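PDB 4RYK: Lmo0325 protein from Listeria monocytogenes EGD-e, which probably binds DNA as a transcriptional regulator of the Rgg type, joining a helix-turn-helix domain to an all-helical C-terminal repeat domain. Local coordinates for residues Thr126-His129 with Tyr130-Asn134; Phe173-Glu176 with Glu177-Ile180; Thr211-Leu214 with Ile215-Asn218; Tyr251-Gly254 with Ala255-Met258. All coordinates share one frame; numbering follows the deposited sequence.

Contact 1. Residues Thr126-His129 with Tyr130-Asn134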
loop_
_atom_site.group_PDB
_atom_site.type_symbol
_atom_site.label_atom_id
_atom_site.label_comp_id
_atom_site.label_asym_id
_atom_site.label_seq_id
_atom_site.Cartn_x
_atom_site.Cartn_y
_atom_site.Cartn_z
ATOM N N THR A 126 -6.163 28.802 12.519
ATOM C CA THR A 126 -6.252 28.014 13.748
ATOM C C THR A 126 -4.935 27.935 14.525
ATOM O O THR A 126 -4.930 28.156 15.741
ATOM C CB THR A 126 -6.737 26.599 13.471
ATOM O OG1 THR A 126 -7.973 26.716 12.783
ATOM C CG2 THR A 126 -6.963 25.831 14.758
ATOM N N ILE A 127 -3.837 27.631 13.833
ATOM C CA ILE A 127 -2.537 27.506 14.496
ATOM C C ILE A 127 -2.082 28.846 15.098
ATOM O O ILE A 127 -1.685 28.900 16.242
ATOM C CB ILE A 127 -1.459 26.990 13.526
ATOM C CG1 ILE A 127 -1.778 25.541 13.134
ATOM C CG2 ILE A 127 -0.069 27.100 14.159
ATOM C CD1 ILE A 127 -0.932 25.000 12.004
ATOM N N ASN A 128 -2.140 29.926 14.329
ATOM C CA ASN A 128 -1.764 31.238 14.862
ATOM C C ASN A 128 -2.589 31.744 16.077
ATOM O O ASN A 128 -1.997 32.283 17.000
ATOM C CB ASN A 128 -1.734 32.279 13.735
ATOM C CG ASN A 128 -0.407 32.303 12.985
ATOM O OD1 ASN A 128 0.621 31.806 13.456
ATOM N ND2 ASN A 128 -0.420 32.930 11.828
ATOM N N HIS A 129 -3.922 31.582 16.081
ATOM C CA HIS A 129 -4.776 31.807 17.287
ATOM C C HIS A 129 -4.266 30.983 18.466
ATOM O O HIS A 129 -4.075 31.535 19.551
ATOM C CB HIS A 129 -6.275 31.478 17.028
ATOM C CG HIS A 129 -7.186 31.606 18.237
ATOM N ND1 HIS A 129 -7.323 32.776 18.964
ATOM C CD2 HIS A 129 -8.056 30.723 18.798
ATOM C CE1 HIS A 129 -8.204 32.596 19.938
ATOM N NE2 HIS A 129 -8.666 31.361 19.857
ATOM N N TYR A 130 -4.043 29.681 18.265
ATOM C CA TYR A 130 -3.502 28.813 19.334
ATOM C C TYR A 130 -2.169 29.319 19.891
ATOM O O TYR A 130 -1.967 29.249 21.101
ATOM C CB TYR A 130 -3.331 27.370 18.861
ATOM C CG TYR A 130 -2.537 26.487 19.806
ATOM C CD1 TYR A 130 -1.148 26.327 19.653
ATOM C CD2 TYR A 130 -3.164 25.820 20.853
ATOM C CE1 TYR A 130 -0.408 25.517 20.523
ATOM C CE2 TYR A 130 -2.433 25.002 21.722
ATOM C CZ TYR A 130 -1.052 24.845 21.561
ATOM O OH TYR A 130 -0.338 24.028 22.434
ATOM N N LEU A 131 -1.288 29.831 19.017
ATOM C CA LEU A 131 -0.029 30.505 19.436
ATOM C C LEU A 131 -0.205 31.764 20.311
ATOM O O LEU A 131 0.693 32.125 21.035
ATOM C CB LEU A 131 0.801 30.892 18.219
ATOM C CG LEU A 131 1.252 29.725 17.354
ATOM C CD1 LEU A 131 2.160 30.250 16.242
ATOM C CD2 LEU A 131 1.930 28.659 18.208
ATOM N N ARG A 132 -1.349 32.435 20.231
ATOM C CA ARG A 132 -1.650 33.610 21.068
ATOM C C ARG A 132 -2.573 33.331 22.273
ATOM O O ARG A 132 -2.618 34.144 23.186
ATOM C CB ARG A 132 -2.257 34.745 20.215
ATOM C CG ARG A 132 -1.213 35.669 19.587
ATOM C CD ARG A 132 -0.379 34.938 18.537
ATOM N NE ARG A 132 0.587 35.786 17.822
ATOM C CZ ARG A 132 1.124 35.503 16.626
ATOM N NH1 ARG A 132 0.799 34.386 15.951
ATOM N NH2 ARG A 132 1.992 36.359 16.097
ATOM N N THR A 133 -3.318 32.221 22.263
ATOM C CA THR A 133 -4.315 31.906 23.304
ATOM C C THR A 133 -4.094 30.444 23.706
ATOM O O THR A 133 -3.149 29.815 23.232
ATOM C CB THR A 133 -5.795 32.162 22.823
ATOM O OG1 THR A 133 -6.144 31.324 21.702
ATOM C CG2 THR A 133 -6.015 33.619 22.423
ATOM N N ASN A 134 -4.937 29.901 24.581
ATOM C CA ASN A 134 -4.972 28.435 24.804
ATOM C C ASN A 134 -5.713 27.746 23.620
ATOM O O ASN A 134 -5.127 26.934 22.909
ATOM C CB ASN A 134 -5.600 28.102 26.191
ATOM C CG ASN A 134 -5.161 26.737 26.760
ATOM O OD1 ASN A 134 -5.232 25.709 26.077
ATOM N ND2 ASN A 134 -4.741 26.723 28.035
#

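Contact 2. Residues Phe173-Glu176 with Glu177-Ile180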
loop_
_atom_site.group_PDB
_atom_site.type_symbol
_atom_site.label_atom_id
_atom_site.label_comp_id
_atom_site.label_asym_id
_atom_site.label_seq_id
_atom_site.Cartn_x
_atom_site.Cartn_y
_atom_site.Cartn_z
ATOM N N PHE A 173 -16.522 21.610 10.732
ATOM C CA PHE A 173 -17.140 22.813 10.189
ATOM C C PHE A 173 -18.625 22.683 9.902
ATOM O O PHE A 173 -19.277 23.678 9.674
ATOM C CB PHE A 173 -16.444 23.270 8.911
ATOM C CG PHE A 173 -14.959 23.455 9.059
ATOM C CD1 PHE A 173 -14.408 23.883 10.259
ATOM C CD2 PHE A 173 -14.117 23.210 7.992
ATOM C CE1 PHE A 173 -13.044 24.063 10.385
ATOM C CE2 PHE A 173 -12.756 23.390 8.110
ATOM C CZ PHE A 173 -12.212 23.807 9.307
ATOM N N PHE A 174 -19.176 21.485 9.910
ATOM C CA PHE A 174 -20.543 21.303 9.437
ATOM C C PHE A 174 -21.484 21.032 10.594
ATOM O O PHE A 174 -21.083 20.452 11.591
ATOM C CB PHE A 174 -20.617 20.139 8.477
ATOM C CG PHE A 174 -19.495 20.090 7.467
ATOM C CD1 PHE A 174 -19.192 21.182 6.688
ATOM C CD2 PHE A 174 -18.785 18.931 7.287
ATOM C CE1 PHE A 174 -18.180 21.112 5.742
ATOM C CE2 PHE A 174 -17.740 18.855 6.373
ATOM C CZ PHE A 174 -17.452 19.961 5.586
ATOM N N GLU A 175 -22.747 21.414 10.438
ATOM C CA GLU A 175 -23.785 20.964 11.365
ATOM C C GLU A 175 -23.900 19.442 11.332
ATOM O O GLU A 175 -23.549 18.776 10.336
ATOM C CB GLU A 175 -25.146 21.522 10.964
ATOM C CG GLU A 175 -25.166 23.023 10.845
ATOM C CD GLU A 175 -26.545 23.550 10.529
ATOM O OE1 GLU A 175 -27.147 23.105 9.508
ATOM O OE2 GLU A 175 -27.017 24.407 11.311
ATOM N N GLU A 176 -24.444 18.903 12.407
ATOM C CA GLU A 176 -24.553 17.479 12.577
ATOM C C GLU A 176 -25.321 16.819 11.454
ATOM O O GLU A 176 -24.917 15.767 10.981
ATOM C CB GLU A 176 -25.193 17.135 13.903
ATOM C CG GLU A 176 -25.073 15.648 14.217
ATOM C CD GLU A 176 -25.410 15.308 15.677
ATOM O OE1 GLU A 176 -25.482 16.219 16.529
ATOM O OE2 GLU A 176 -25.601 14.119 15.989
ATOM N N GLU A 177 -26.404 17.435 10.993
ATOM C CA GLU A 177 -27.186 16.810 9.949
ATOM C C GLU A 177 -26.352 16.623 8.684
ATOM O O GLU A 177 -26.456 15.626 8.001
ATOM C CB GLU A 177 -28.411 17.650 9.619
ATOM C CG GLU A 177 -29.392 16.934 8.730
ATOM C CD GLU A 177 -30.467 17.883 8.148
ATOM O OE1 GLU A 177 -30.840 18.936 8.775
ATOM O OE2 GLU A 177 -30.899 17.569 7.012
ATOM N N VAL A 178 -25.537 17.628 8.399
ATOM C CA VAL A 178 -24.721 17.682 7.209
ATOM C C VAL A 178 -23.539 16.702 7.380
ATOM O O VAL A 178 -23.180 16.008 6.465
ATOM C CB VAL A 178 -24.204 19.128 7.051
ATOM C CG1 VAL A 178 -23.227 19.255 5.911
ATOM C CG2 VAL A 178 -25.354 20.099 6.826
ATOM N N GLN A 179 -22.940 16.672 8.560
ATOM C CA GLN A 179 -21.891 15.693 8.853
ATOM C C GLN A 179 -22.392 14.302 8.575
ATOM O O GLN A 179 -21.716 13.536 7.918
ATOM C CB GLN A 179 -21.468 15.736 10.288
ATOM C CG GLN A 179 -20.753 17.019 10.665
ATOM C CD GLN A 179 -20.487 17.104 12.167
ATOM O OE1 GLN A 179 -21.274 16.629 12.968
ATOM N NE2 GLN A 179 -19.376 17.706 12.540
ATOM N N ILE A 180 -23.597 13.977 9.035
ATOM C CA ILE A 180 -24.167 12.638 8.817
ATOM C C ILE A 180 -24.457 12.338 7.366
ATOM O O ILE A 180 -24.163 11.235 6.878
ATOM C CB ILE A 180 -25.425 12.458 9.660
ATOM C CG1 ILE A 180 -25.009 12.337 11.137
ATOM C CG2 ILE A 180 -26.242 11.250 9.197
ATOM C CD1 ILE A 180 -26.148 12.636 12.102
HETATM O O HOH W 1 -28.859 21.026 9.457
#

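Contact 3. Residues Thr211-Leu214 with Ile215-Asn218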
loop_
_atom_site.group_PDB
_atom_site.type_symbol
_atom_site.label_atom_id
_atom_site.label_comp_id
_atom_site.label_asym_id
_atom_site.label_seq_id
_atom_site.Cartn_x
_atom_site.Cartn_y
_atom_site.Cartn_z
ATOM N N THR A 211 -14.447 7.796 15.486
ATOM C CA THR A 211 -14.826 6.997 16.631
ATOM C C THR A 211 -14.339 7.717 17.884
ATOM O O THR A 211 -15.056 7.830 18.876
ATOM C CB THR A 211 -14.245 5.588 16.553
ATOM O OG1 THR A 211 -14.682 4.931 15.357
ATOM C CG2 THR A 211 -14.661 4.766 17.703
ATOM N N ASP A 212 -13.100 8.175 17.833
ATOM C CA ASP A 212 -12.477 8.879 18.944
ATOM C C ASP A 212 -13.312 10.105 19.298
ATOM O O ASP A 212 -13.637 10.345 20.470
ATOM C CB ASP A 212 -11.053 9.304 18.567
ATOM C CG ASP A 212 -10.318 10.000 19.715
ATOM O OD1 ASP A 212 -10.590 11.186 19.961
ATOM O OD2 ASP A 212 -9.461 9.378 20.370
ATOM N N GLU A 213 -13.687 10.867 18.284
ATOM C CA GLU A 213 -14.438 12.118 18.541
ATOM C C GLU A 213 -15.839 11.845 19.060
ATOM O O GLU A 213 -16.365 12.594 19.889
ATOM C CB GLU A 213 -14.480 13.004 17.295
ATOM C CG GLU A 213 -14.760 14.471 17.614
ATOM C CD GLU A 213 -13.642 15.073 18.448
ATOM O OE1 GLU A 213 -12.506 15.193 17.925
ATOM O OE2 GLU A 213 -13.885 15.367 19.635
ATOM N N LEU A 214 -16.449 10.762 18.593
ATOM C CA LEU A 214 -17.785 10.422 19.040
ATOM C C LEU A 214 -17.764 9.945 20.465
ATOM O O LEU A 214 -18.685 10.254 21.253
ATOM C CB LEU A 214 -18.418 9.358 18.174
ATOM C CG LEU A 214 -18.750 9.925 16.815
ATOM C CD1 LEU A 214 -18.974 8.777 15.844
ATOM C CD2 LEU A 214 -19.926 10.903 16.885
ATOM N N ILE A 215 -16.733 9.196 20.812
ATOM C CA ILE A 215 -16.635 8.729 22.194
ATOM C C ILE A 215 -16.563 9.944 23.118
ATOM O O ILE A 215 -17.415 10.111 23.985
ATOM C CB ILE A 215 -15.458 7.771 22.413
ATOM C CG1 ILE A 215 -15.741 6.422 21.735
ATOM C CG2 ILE A 215 -15.211 7.540 23.900
ATOM C CD1 ILE A 215 -14.526 5.528 21.648
ATOM N N ILE A 216 -15.586 10.811 22.869
ATOM C CA ILE A 216 -15.402 12.054 23.622
ATOM C C ILE A 216 -16.668 12.855 23.767
ATOM O O ILE A 216 -16.891 13.441 24.808
ATOM C CB ILE A 216 -14.305 12.932 22.983
ATOM C CG1 ILE A 216 -12.930 12.376 23.383
ATOM C CG2 ILE A 216 -14.433 14.395 23.405
ATOM C CD1 ILE A 216 -11.786 12.843 22.513
ATOM N N GLN A 217 -17.493 12.886 22.729
ATOM C CA GLN A 217 -18.792 13.539 22.814
ATOM C C GLN A 217 -19.901 12.651 23.353
ATOM O O GLN A 217 -21.053 13.036 23.285
ATOM C CB GLN A 217 -19.247 13.971 21.456
ATOM C CG GLN A 217 -18.358 14.990 20.818
ATOM C CD GLN A 217 -18.862 15.306 19.435
ATOM O OE1 GLN A 217 -20.039 15.096 19.120
ATOM N NE2 GLN A 217 -17.979 15.776 18.593
ATOM N N ASN A 218 -19.584 11.440 23.799
ATOM C CA ASN A 218 -20.585 10.598 24.396
ATOM C C ASN A 218 -21.756 10.257 23.475
ATOM O O ASN A 218 -22.891 10.108 23.940
ATOM C CB ASN A 218 -21.130 11.281 25.649
ATOM C CG ASN A 218 -21.731 10.307 26.605
ATOM O OD1 ASN A 218 -21.216 9.220 26.779
ATOM N ND2 ASN A 218 -22.837 10.679 27.213
#

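Contact 4. Residues Tyr251-Gly254 with Ala255-Met258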
loop_
_atom_site.group_PDB
_atom_site.type_symbol
_atom_site.label_atom_id
_atom_site.label_comp_id
_atom_site.label_asym_id
_atom_site.label_seq_id
_atom_site.Cartn_x
_atom_site.Cartn_y
_atom_site.Cartn_z
ATOM N N TYR A 251 -8.345 -0.949 20.840
ATOM C CA TYR A 251 -8.344 0.130 21.802
ATOM C C TYR A 251 -9.753 0.766 21.960
ATOM O O TYR A 251 -10.292 0.870 23.060
ATOM C CB TYR A 251 -7.326 1.222 21.443
ATOM C CG TYR A 251 -7.436 2.336 22.450
ATOM C CD1 TYR A 251 -8.319 3.384 22.255
ATOM C CD2 TYR A 251 -6.699 2.299 23.632
ATOM C CE1 TYR A 251 -8.478 4.384 23.217
ATOM C CE2 TYR A 251 -6.834 3.269 24.594
ATOM C CZ TYR A 251 -7.732 4.316 24.398
ATOM O OH TYR A 251 -7.845 5.273 25.382
ATOM N N TYR A 252 -10.340 1.206 20.862
ATOM C CA TYR A 252 -11.660 1.852 20.947
ATOM C C TYR A 252 -12.812 0.932 21.412
ATOM O O TYR A 252 -13.738 1.398 22.077
ATOM C CB TYR A 252 -11.997 2.598 19.637
ATOM C CG TYR A 252 -11.140 3.832 19.450
ATOM C CD1 TYR A 252 -11.204 4.892 20.355
ATOM C CD2 TYR A 252 -10.282 3.956 18.378
ATOM C CE1 TYR A 252 -10.425 6.026 20.196
ATOM C CE2 TYR A 252 -9.480 5.089 18.211
ATOM C CZ TYR A 252 -9.536 6.100 19.128
ATOM O OH TYR A 252 -8.756 7.217 18.974
ATOM N N GLN A 253 -12.736 -0.361 21.123
ATOM C CA GLN A 253 -13.745 -1.325 21.579
ATOM C C GLN A 253 -13.639 -1.383 23.108
ATOM O O GLN A 253 -14.655 -1.430 23.836
ATOM C CB GLN A 253 -13.528 -2.698 20.944
ATOM C CG GLN A 253 -14.507 -3.782 21.382
ATOM C CD GLN A 253 -15.965 -3.399 21.125
ATOM O OE1 GLN A 253 -16.492 -3.720 20.080
ATOM N NE2 GLN A 253 -16.594 -2.655 22.048
ATOM N N GLY A 254 -12.401 -1.286 23.593
ATOM C CA GLY A 254 -12.149 -1.243 25.022
ATOM C C GLY A 254 -12.818 -0.050 25.670
ATOM O O GLY A 254 -13.520 -0.184 26.654
ATOM N N ALA A 255 -12.615 1.117 25.083
ATOM C CA ALA A 255 -13.169 2.350 25.624
ATOM C C ALA A 255 -14.701 2.300 25.641
ATOM O O ALA A 255 -15.332 2.684 26.617
ATOM C CB ALA A 255 -12.696 3.528 24.776
ATOM N N ILE A 256 -15.291 1.832 24.545
ATOM C CA ILE A 256 -16.728 1.710 24.457
ATOM C C ILE A 256 -17.296 0.715 25.461
ATOM O O ILE A 256 -18.347 0.963 26.071
ATOM C CB ILE A 256 -17.163 1.373 23.042
ATOM C CG1 ILE A 256 -16.829 2.571 22.123
ATOM C CG2 ILE A 256 -18.655 1.062 23.020
ATOM C CD1 ILE A 256 -17.190 2.373 20.671
ATOM N N TRP A 257 -16.603 -0.382 25.665
ATOM C CA TRP A 257 -17.003 -1.288 26.729
ATOM C C TRP A 257 -17.029 -0.599 28.080
ATOM O O TRP A 257 -17.974 -0.806 28.867
ATOM C CB TRP A 257 -16.109 -2.524 26.787
ATOM C CG TRP A 257 -16.463 -3.545 25.748
ATOM C CD1 TRP A 257 -17.667 -3.711 25.139
ATOM C CD2 TRP A 257 -15.602 -4.552 25.208
ATOM N NE1 TRP A 257 -17.605 -4.756 24.254
ATOM C CE2 TRP A 257 -16.355 -5.300 24.293
ATOM C CE3 TRP A 257 -14.269 -4.911 25.437
ATOM C CZ2 TRP A 257 -15.815 -6.372 23.570
ATOM C CZ3 TRP A 257 -13.738 -5.990 24.736
ATOM C CH2 TRP A 257 -14.515 -6.705 23.812
HETATM N N MSE A 258 -16.035 0.233 28.365
HETATM C CA MSE A 258 -16.023 0.941 29.646
HETATM C C MSE A 258 -17.235 1.816 29.788
HETATM O O MSE A 258 -17.854 1.864 30.818
HETATM C CB MSE A 258 -14.747 1.757 29.823
HETATM C CG MSE A 258 -13.556 0.824 29.910
HETATM SE SE MSE A 258 -11.921 1.702 30.523
HETATM C CE MSE A 258 -11.207 2.140 28.762
#

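Contact 1. Residues Thr126-His129 with Tyr130-Asn134
Near the C-terminal end of helix 113-132 His129 meets Thr133, and the carbonyl oxygen of His129 gathers most of the bonding there. The hydroxyl OG1 of Thr133 gives a hydrogen bond to His129 O at 3.0 Å, and Arg132 N, three residues on from His129, donates to the same oxygen from the opposite face of the carbonyl plane. Both donors stand about 60° out of that plane, so neither uses a lone-pair direction; Thr133 N adds a weak third bond. Thr133 OG1 also lies over one face of the His129 imidazole, near its rim, and comes within 3.0 Å of His129 CE1. The imidazole reaches this place because His129 CG is anti to the backbone N (chi1 177°), which carries the ring forward along the helix toward Thr133, while Thr133 CG2 lies 3.5 Å from His129 CE1.

Just before this, the i to i+4 bonds of the helix are regular: Leu131 N meets Ile127 O at 3.0 Å, and Tyr130 N bonds to Thr126 O. All of this belongs to the Rgg-type C-terminal domain.

On another side of the turn, Asn128 and Arg132 run side by side in the same direction, their amide and guanidinium planes 87° apart. Asn128 OD1 sits at the guanidinium edge, 3.6 Å from Arg132 NH1, and is 3.5 Å from Leu131 CD1. Ile127 CG2 approaches Leu131 CG at 4.3 Å, and the Ile127 side chain also packs on Val95 and Met98 of helix 95-108.

Contact 2. Residues Phe173-Glu176 with Glu177-Ile180
Gln179 N donates to Glu175 O at 2.8 Å (N-H...O 169°), and Ile180 N bonds to Glu176 O at 3.0 Å. Val178 N adds a weak bond to Glu175 O. Glu175 is the N-cap residue of helix 176-193. One water donates both to Glu175 OE1, at 2.7 Å, and to Glu177 OE1, at 3.0 Å, bridging two carboxylate oxygens that stand 5.6 Å apart.

With CG beside its own backbone N (chi1 -67°), the Gln179 side chain runs out extended toward the residues before the helix. Its CG lies 3.3 Å from Glu175 O and at the edge of the Phe174 ring, its amide comes near Phe174 O, and NE2 is hydrogen-bonded to Ile171 O. Val178 CG1 meets Phe174 CB at 3.8 Å, the two side chains crossing at about a right angle beside His150 of helix 143-153. Toward helix 220-235, Ile180 CD1 rests against Glu176 CG at 3.8 Å, and both residues also touch Tyr222.

Three glutamates at a helix N-terminus would probably suit the positive end of the helix dipole, and the shared water would ease the mutual repulsion of Glu175 and Glu177.

Contact 3. Residues Thr211-Leu214 with Ile215-Asn218
Asp212 OD1 and Ile216 CD1 lie 3.3 Å apart, a close approach of a carboxylate oxygen to a methyl one turn on. Next along, the Glu213 chain turns about CB-CG (chi2 64°), which brings its OE2 to within 3.9 Å of Ile216 CG2, while Glu213 CG meets Gln217 NE2 at 3.6 Å with the carboxylate and amide planes 34° apart. On the side facing helix 243-259, Ile215 CD1 approaches Thr211 CG2 at 4.0 Å, and Ile215 CG1 lies 3.3 Å from Thr211 O.

The polar ends have partners farther out: Asp212 OD2 finds Tyr252 on helix 243-259, Gln217 OE1 is hydrogen-bonded to Lys219 NZ, and Thr211 OG1 is taken up by Phe207 O. Three backbone bonds hold the turn, the straightest from Ile216 N to Asp212 O (174°). Then helix 197-216 closes in a Schellman motif: Asn218, with positive phi, is its C-prime residue, and Asn218 N bonds to Ile215 O at 2.6 Å as Lys219 N reaches back to Leu214 O.

This turn has two faces, with Thr211 and Ile215 buried in the packing and Glu213 and Gln217 at the surface; a lysine close behind the cap would probably be favoured by the negative helix end.

Contact 4. Residues Tyr251-Gly254 with Ala255-Met258
Ile256 CG1 lies 3.3 Å from Tyr252 O, and the selenomethionine Met258 brings its CG to 3.4 Å from Gly254 O; this is the buried, tightly packed part of the turn of helix 243-259. The outer ends of these side chains face neighbouring helices: Ile256 packs on Ala223 and Leu227 of helix 220-235, Met258 on Phe296 of helix 283-300. Tyr251 places CD1 over one face of the Tyr252 ring and meets Tyr289 edge-to-face.

Gln253 and Trp257 make up the side that keeps some exposure to solvent. Gln253 CG stands 3.7 Å from the centroid of the six-membered ring of Trp257, only 13° off the normal, a CH-pi contact over the face. The bend at chi2 of Gln253 (57°) then lays the amide across the indole toward the pyrrole side, planes 21° apart, with Gln253 NE2 3.2 Å from Trp257 NE1. Both nitrogens are donors, so this is no hydrogen bond. Lys265 makes a cation-pi contact with the indole.

The CG hydrogens of Gln253 would probably draw on the ring electrons that Lys265 also uses, and the amide would probably shield that face of the indole from water.

All four contacts lie in the Rgg-type C-terminal domain, each a single helical turn or helix end, in chain order. Contact 3 and contact 4 touch directly, their centres about 11 Å apart: Asp212 OD2 and Tyr252 OH are 2.7 Å apart, a probable hydrogen bond, and Ile215 CD1 packs on Tyr252 CD1 at 3.6 Å. Contact 2 stands about 15 Å from contact 3 between centres, without touching it, though Lys219 just beyond contact 3 makes a long, weak ion pair with Glu176. Contact 1 is about 6 Å from contact 2 at the nearest atoms. The bound glycan sits on Thr30-Ser34, in the helix-turn-helix part, and involves none of the four.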